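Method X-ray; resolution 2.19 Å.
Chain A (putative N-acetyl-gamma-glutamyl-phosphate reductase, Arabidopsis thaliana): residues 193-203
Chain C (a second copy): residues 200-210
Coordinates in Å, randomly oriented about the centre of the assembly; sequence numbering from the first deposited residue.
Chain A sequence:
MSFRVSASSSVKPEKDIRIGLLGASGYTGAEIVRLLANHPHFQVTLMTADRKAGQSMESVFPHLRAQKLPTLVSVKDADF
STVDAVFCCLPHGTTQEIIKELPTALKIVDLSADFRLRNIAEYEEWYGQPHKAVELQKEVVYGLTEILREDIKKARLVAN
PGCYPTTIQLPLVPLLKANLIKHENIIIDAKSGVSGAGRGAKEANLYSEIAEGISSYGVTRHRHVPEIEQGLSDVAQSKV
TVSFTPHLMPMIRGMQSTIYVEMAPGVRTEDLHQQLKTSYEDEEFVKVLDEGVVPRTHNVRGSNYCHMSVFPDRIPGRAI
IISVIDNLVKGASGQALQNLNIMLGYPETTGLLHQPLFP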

ATOM      1  N   GLY A 193      -8.467   4.719   8.287  1.00 23.63           N
ATOM      2  CA  GLY A 193      -7.200   4.040   8.129  1.00 21.98           C
ATOM      3  C   GLY A 193      -7.073   3.098   9.317  1.00 22.56           C
ATOM      4  O   GLY A 193      -7.677   3.334  10.369  1.00 22.90           O
ATOM      5  N   VAL A 194      -6.281   2.044   9.170  1.00 23.03           N
ATOM      6  CA  VAL A 194      -6.130   1.062  10.233  1.00 23.44           C
ATOM      7  C   VAL A 194      -5.401   1.548  11.496  1.00 25.56           C
ATOM      8  O   VAL A 194      -5.419   0.866  12.525  1.00 26.14           O
ATOM      9  N   SER A 195      -4.778   2.725  11.441  1.00 24.83           N
ATOM     10  CA  SER A 195      -4.072   3.241  12.617  1.00 24.27           C
ATOM     11  C   SER A 195      -5.057   3.444  13.771  1.00 25.03           C
ATOM     12  O   SER A 195      -4.671   3.430  14.939  1.00 23.56           O
ATOM     13  N   GLY A 196      -6.330   3.621  13.429  1.00 26.48           N
ATOM     14  CA  GLY A 196      -7.350   3.819  14.438  1.00 27.29           C
ATOM     15  C   GLY A 196      -7.571   2.573  15.278  1.00 30.15           C
ATOM     16  O   GLY A 196      -8.158   2.649  16.361  1.00 30.80           O
ATOM     17  N   ALA A 197      -7.099   1.427  14.787  1.00 29.93           N
ATOM     18  CA  ALA A 197      -7.255   0.168  15.506  1.00 29.62           C
ATOM     19  C   ALA A 197      -6.207   0.010  16.597  1.00 30.28           C
ATOM     20  O   ALA A 197      -6.266  -0.932  17.380  1.00 31.88           O
ATOM     21  N   GLY A 198      -5.241   0.922  16.632  1.00 28.44           N
ATOM     22  CA  GLY A 198      -4.205   0.858  17.645  1.00 28.00           C
ATOM     23  C   GLY A 198      -3.014  -0.006  17.277  1.00 28.71           C
ATOM     24  O   GLY A 198      -2.983  -0.638  16.221  1.00 28.32           O
ATOM     25  N   ARG A 199      -2.036  -0.045  18.175  1.00 27.69           N
ATOM     26  CA  ARG A 199      -0.815  -0.803  17.973  1.00 28.94           C
ATOM     27  C   ARG A 199      -0.865  -2.204  18.583  1.00 29.35           C
ATOM     28  O   ARG A 199       0.159  -2.894  18.652  1.00 29.55           O
ATOM     29  N   GLY A 200      -2.042  -2.624  19.031  1.00 31.58           N
ATOM     30  CA  GLY A 200      -2.168  -3.950  19.614  1.00 33.39           C
ATOM     31  C   GLY A 200      -1.779  -5.033  18.623  1.00 33.97           C
ATOM     32  O   GLY A 200      -2.198  -5.020  17.469  1.00 34.67           O
ATOM     33  N   ALA A 201      -0.972  -5.985  19.072  1.00 35.24           N
ATOM     34  CA  ALA A 201      -0.517  -7.064  18.206  1.00 36.97           C
ATOM     35  C   ALA A 201      -1.586  -8.111  17.893  1.00 38.07           C
ATOM     36  O   ALA A 201      -1.565  -9.210  18.447  1.00 36.76           O
ATOM     37  N   LYS A 202      -2.503  -7.780  16.987  1.00 40.54           N
ATOM     38  CA  LYS A 202      -3.567  -8.703  16.616  1.00 40.26           C
ATOM     39  C   LYS A 202      -3.459  -9.171  15.167  1.00 40.08           C
ATOM     40  O   LYS A 202      -3.121  -8.399  14.263  1.00 38.19           O
ATOM     41  N   GLU A 203      -3.742 -10.454  14.970  1.00 36.85           N
ATOM     42  CA  GLU A 203      -3.689 -11.087  13.666  1.00 34.41           C
ATOM     43  C   GLU A 203      -4.441 -10.292  12.604  1.00 32.92           C
ATOM     44  O   GLU A 203      -3.917 -10.057  11.517  1.00 30.69           O
TER
ATOM     45  N   GLY C 200       2.025 -14.811  12.195  1.00 31.37           N
ATOM     46  CA  GLY C 200       2.165 -14.604  13.628  1.00 33.16           C
ATOM     47  C   GLY C 200       1.771 -13.193  14.032  1.00 35.00           C
ATOM     48  O   GLY C 200       2.201 -12.227  13.401  1.00 36.16           O
ATOM     49  N   ALA C 201       0.958 -13.071  15.077  1.00 36.60           N
ATOM     50  CA  ALA C 201       0.504 -11.769  15.543  1.00 38.52           C
ATOM     51  C   ALA C 201       1.582 -10.974  16.277  1.00 39.56           C
ATOM     52  O   ALA C 201       1.596 -10.921  17.505  1.00 40.13           O
ATOM     53  N   LYS C 202       2.485 -10.353  15.520  1.00 39.78           N
ATOM     54  CA  LYS C 202       3.539  -9.546  16.120  1.00 39.81           C
ATOM     55  C   LYS C 202       3.456  -8.065  15.750  1.00 38.25           C
ATOM     56  O   LYS C 202       3.156  -7.696  14.611  1.00 34.22           O
ATOM     57  N   GLU C 203       3.726  -7.225  16.744  1.00 36.82           N
ATOM     58  CA  GLU C 203       3.675  -5.780  16.587  1.00 35.28           C
ATOM     59  C   GLU C 203       4.434  -5.289  15.359  1.00 33.39           C
ATOM     60  O   GLU C 203       3.930  -4.477  14.576  1.00 30.86           O
ATOM     61  N   ALA C 204       5.649  -5.790  15.188  1.00 30.21           N
ATOM     62  CA  ALA C 204       6.487  -5.376  14.074  1.00 29.60           C
ATOM     63  C   ALA C 204       5.878  -5.582  12.691  1.00 28.92           C
ATOM     64  O   ALA C 204       6.233  -4.869  11.755  1.00 29.21           O
ATOM     65  N   ASN C 205       4.959  -6.533  12.554  1.00 28.99           N
ATOM     66  CA  ASN C 205       4.363  -6.791  11.249  1.00 27.67           C
ATOM     67  C   ASN C 205       2.966  -6.229  11.004  1.00 26.62           C
ATOM     68  O   ASN C 205       2.306  -6.606  10.035  1.00 26.97           O
ATOM     69  N   LEU C 206       2.522  -5.326  11.872  1.00 25.07           N
ATOM     70  CA  LEU C 206       1.219  -4.696  11.714  1.00 25.17           C
ATOM     71  C   LEU C 206       1.280  -3.793  10.479  1.00 26.28           C
ATOM     72  O   LEU C 206       2.358  -3.315  10.100  1.00 24.70           O
ATOM     73  N   TYR C 207       0.128  -3.560   9.854  1.00 25.06           N
ATOM     74  CA  TYR C 207       0.072  -2.698   8.682  1.00 24.43           C
ATOM     75  C   TYR C 207       0.678  -1.321   8.989  1.00 23.63           C
ATOM     76  O   TYR C 207       1.497  -0.810   8.220  1.00 23.47           O
ATOM     77  N   SER C 208       0.279  -0.736  10.117  1.00 22.35           N
ATOM     78  CA  SER C 208       0.764   0.582  10.519  1.00 22.23           C
ATOM     79  C   SER C 208       2.275   0.667  10.742  1.00 22.42           C
ATOM     80  O   SER C 208       2.854   1.752  10.666  1.00 22.65           O
ATOM     81  N   GLU C 209       2.911  -0.462  11.037  1.00 20.40           N
ATOM     82  CA  GLU C 209       4.350  -0.483  11.275  1.00 20.77           C
ATOM     83  C   GLU C 209       5.139  -0.776  10.001  1.00 21.37           C
ATOM     84  O   GLU C 209       6.254  -0.293   9.830  1.00 21.77           O
ATOM     85  N   ILE C 210       4.554  -1.575   9.111  1.00 21.53           N
ATOM     86  CA  ILE C 210       5.222  -1.970   7.876  1.00 21.93           C
ATOM     87  C   ILE C 210       5.033  -1.025   6.692  1.00 21.95           C
ATOM     88  O   ILE C 210       5.989  -0.697   5.995  1.00 22.23           O
TER

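The strongest polar contact joins A:Arg199 to C:Glu209. The arginine's CA-to-CB bond points sideways, but chi1, chi2 and chi3 are all t (-158°, -178° and -162°), and this extended chain carries the guanidinium to the other stretch. C:Glu209 points toward chain A and folds through m and m rotamers, so its carboxylate meets the guanidinium at its edge, near the plane. Two hydrogen bonds result, both part of a salt bridge: A:Arg199 NE to C:Glu209 OE2 at 2.8 Å, with an N-H...O angle of 147°, and A:Arg199 NH2 to C:Glu209 OE1 at 3.2 Å, with a nearly linear 176°.

A second carboxylate approaches differently. C:Glu203, extended with chi1 and chi2 both t, places OE1 over one face of the same guanidinium, 3.5 Å from A:Arg199 CZ. The separation of A:Arg199 NH2 and C:Glu203 OE1, 3.6 Å, makes a long salt bridge; because the oxygen lies well out of plane, no N-H points at it, and the attraction is between charges alone. The other oxygen of this carboxylate is tied to chain A by water 2, which donates to C:Glu203 OE2 (2.9 Å) and to the backbone A:Arg199 O (2.8 Å).

Water 1 bridges at the serine. C:Ser208, chi1 m and pointing toward chain A, donates through OG to the water at 2.8 Å; the water in turn donates to A:Val194 O (2.9 Å) and A:Gly198 O (2.8 Å), linking the start of the 3-10 segment to the residue just beyond it. The same C:Ser208 OG lies 3.6 Å from A:Ser195 CA, whereas A:Ser195, chi1 p, points sideways and has its own OG satisfied elsewhere in the structure.

Van der Waals packing continues from these links. A:Val194, chi1 p, points toward chain C and sets CG1 3.4 Å from C:Tyr207 CD1, an apolar contact that approaches obliquely a ring whose chi1 is t. C:Leu206, the N-cap residue, points toward chain A in an m, t rotamer. Its CD1 sits 3.3 Å from A:Arg199 O and 4.2 Å from A:Arg199 CG, while C:Leu206 CD2 reaches A:Lys202 O at 3.9 Å.

Farther out, the two alanines make matching contacts: A:Ala201 CB is 3.7 Å from C:Glu203 N, and C:Ala201 CB is 3.7 Å from A:Glu203 N. Both lysines, A:Lys202 and C:Lys202, point away, leaving mainly backbone and methyl groups to meet here.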

ATOM      1  CB  VAL A 194      -5.458  -0.214   9.673  1.00 22.42           C
ATOM      2  CG1 VAL A 194      -4.046   0.102   9.240  1.00 22.50           C
ATOM      3  CG2 VAL A 194      -5.484  -1.334  10.706  1.00 21.63           C
ATOM      4  CB  SER A 195      -3.366   4.566  12.296  1.00 23.51           C
ATOM      5  OG  SER A 195      -4.285   5.593  11.984  1.00 26.73           O
ATOM      6  CB  ALA A 197      -7.171  -1.000  14.548  1.00 26.36           C
ATOM      7  CB  ARG A 199       0.364  -0.033  18.566  1.00 27.65           C
ATOM      8  CG  ARG A 199       1.709  -0.411  17.994  1.00 29.41           C
ATOM      9  CD  ARG A 199       2.811   0.369  18.662  1.00 29.97           C
ATOM     10  NE  ARG A 199       4.039   0.362  17.874  1.00 32.74           N
ATOM     11  CZ  ARG A 199       5.228   0.725  18.346  1.00 35.45           C
ATOM     12  NH1 ARG A 199       5.347   1.121  19.607  1.00 35.32           N
ATOM     13  NH2 ARG A 199       6.300   0.690  17.562  1.00 36.60           N
ATOM     14  CB  ALA A 201       0.701  -7.736  18.827  1.00 36.58           C
ATOM     15  CB  LYS A 202      -4.932  -8.058  16.874  1.00 43.94           C
ATOM     16  CG  LYS A 202      -5.160  -7.715  18.337  1.00 48.53           C
ATOM     17  CD  LYS A 202      -6.503  -7.056  18.590  1.00 52.42           C
ATOM     18  CE  LYS A 202      -6.566  -5.651  18.021  1.00 55.95           C
ATOM     19  NZ  LYS A 202      -7.859  -5.009  18.410  1.00 58.22           N
ATOM     20  CB  GLU A 203      -4.274 -12.497  13.764  1.00 36.35           C
ATOM     21  CG  GLU A 203      -4.029 -13.359  12.548  1.00 37.96           C
ATOM     22  CD  GLU A 203      -4.787 -14.669  12.619  1.00 40.16           C
ATOM     23  OE1 GLU A 203      -6.019 -14.665  12.388  1.00 39.85           O
ATOM     24  OE2 GLU A 203      -4.145 -15.697  12.922  1.00 40.21           O
TER
ATOM     25  CB  ALA C 201      -0.721 -11.937  16.444  1.00 37.95           C
ATOM     26  CB  LYS C 202       4.914 -10.124  15.781  1.00 43.01           C
ATOM     27  CG  LYS C 202       5.034 -10.707  14.409  1.00 49.56           C
ATOM     28  CD  LYS C 202       6.137 -11.758  14.353  1.00 53.97           C
ATOM     29  CE  LYS C 202       5.586 -13.146  14.634  1.00 57.18           C
ATOM     30  NZ  LYS C 202       6.620 -14.206  14.455  1.00 59.94           N
ATOM     31  CB  GLU C 203       4.248  -5.107  17.829  1.00 36.26           C
ATOM     32  CG  GLU C 203       4.025  -3.620  17.857  1.00 39.46           C
ATOM     33  CD  GLU C 203       4.791  -2.948  18.972  1.00 41.94           C
ATOM     34  OE1 GLU C 203       6.004  -2.707  18.793  1.00 42.10           O
ATOM     35  OE2 GLU C 203       4.179  -2.671  20.027  1.00 42.67           O
ATOM     36  CB  ALA C 204       7.826  -6.080  14.151  1.00 28.50           C
ATOM     37  CB  ASN C 205       4.398  -8.290  10.959  1.00 27.09           C
ATOM     38  CG  ASN C 205       5.825  -8.823  10.881  1.00 30.24           C
ATOM     39  OD1 ASN C 205       6.739  -8.111  10.447  1.00 29.40           O
ATOM     40  ND2 ASN C 205       6.023 -10.079  11.295  1.00 30.17           N
ATOM     41  CB  LEU C 206       0.888  -3.838  12.938  1.00 25.84           C
ATOM     42  CG  LEU C 206       0.592  -4.548  14.260  1.00 26.34           C
ATOM     43  CD1 LEU C 206       0.460  -3.521  15.391  1.00 23.79           C
ATOM     44  CD2 LEU C 206      -0.683  -5.362  14.107  1.00 25.25           C
ATOM     45  CB  TYR C 207      -1.382  -2.528   8.205  1.00 22.60           C
ATOM     46  CG  TYR C 207      -1.501  -1.705   6.940  1.00 23.28           C
ATOM     47  CD1 TYR C 207      -1.543  -0.310   6.986  1.00 22.76           C
ATOM     48  CD2 TYR C 207      -1.454  -2.320   5.690  1.00 23.36           C
ATOM     49  CE1 TYR C 207      -1.521   0.456   5.814  1.00 23.20           C
ATOM     50  CE2 TYR C 207      -1.426  -1.573   4.513  1.00 24.63           C
ATOM     51  CZ  TYR C 207      -1.453  -0.183   4.577  1.00 26.00           C
ATOM     52  OH  TYR C 207      -1.364   0.554   3.411  1.00 26.54           O
ATOM     53  CB  SER C 208       0.054   1.046  11.797  1.00 21.65           C
ATOM     54  OG  SER C 208      -1.345   1.137  11.613  1.00 22.48           O
ATOM     55  CB  GLU C 209       4.703  -1.550  12.324  1.00 22.15           C
ATOM     56  CG  GLU C 209       4.088  -1.365  13.715  1.00 23.85           C
ATOM     57  CD  GLU C 209       4.710  -0.224  14.496  1.00 25.52           C
ATOM     58  OE1 GLU C 209       5.950  -0.142  14.543  1.00 27.68           O
ATOM     59  OE2 GLU C 209       3.962   0.583  15.075  1.00 27.78           O
ATOM     60  CB  ILE C 210       4.748  -3.379   7.440  1.00 23.13           C
ATOM     61  CG1 ILE C 210       5.203  -4.428   8.468  1.00 23.37           C
ATOM     62  CG2 ILE C 210       5.228  -3.694   6.012  1.00 22.48           C
ATOM     63  CD1 ILE C 210       6.707  -4.608   8.575  1.00 22.83           C
TER
HETATM   64  O   HOH W   1      -2.969  -0.288  13.447  1.00 28.37           O
HETATM   65  O   HOH W   2       1.793  -4.174  20.599  1.00 42.60           O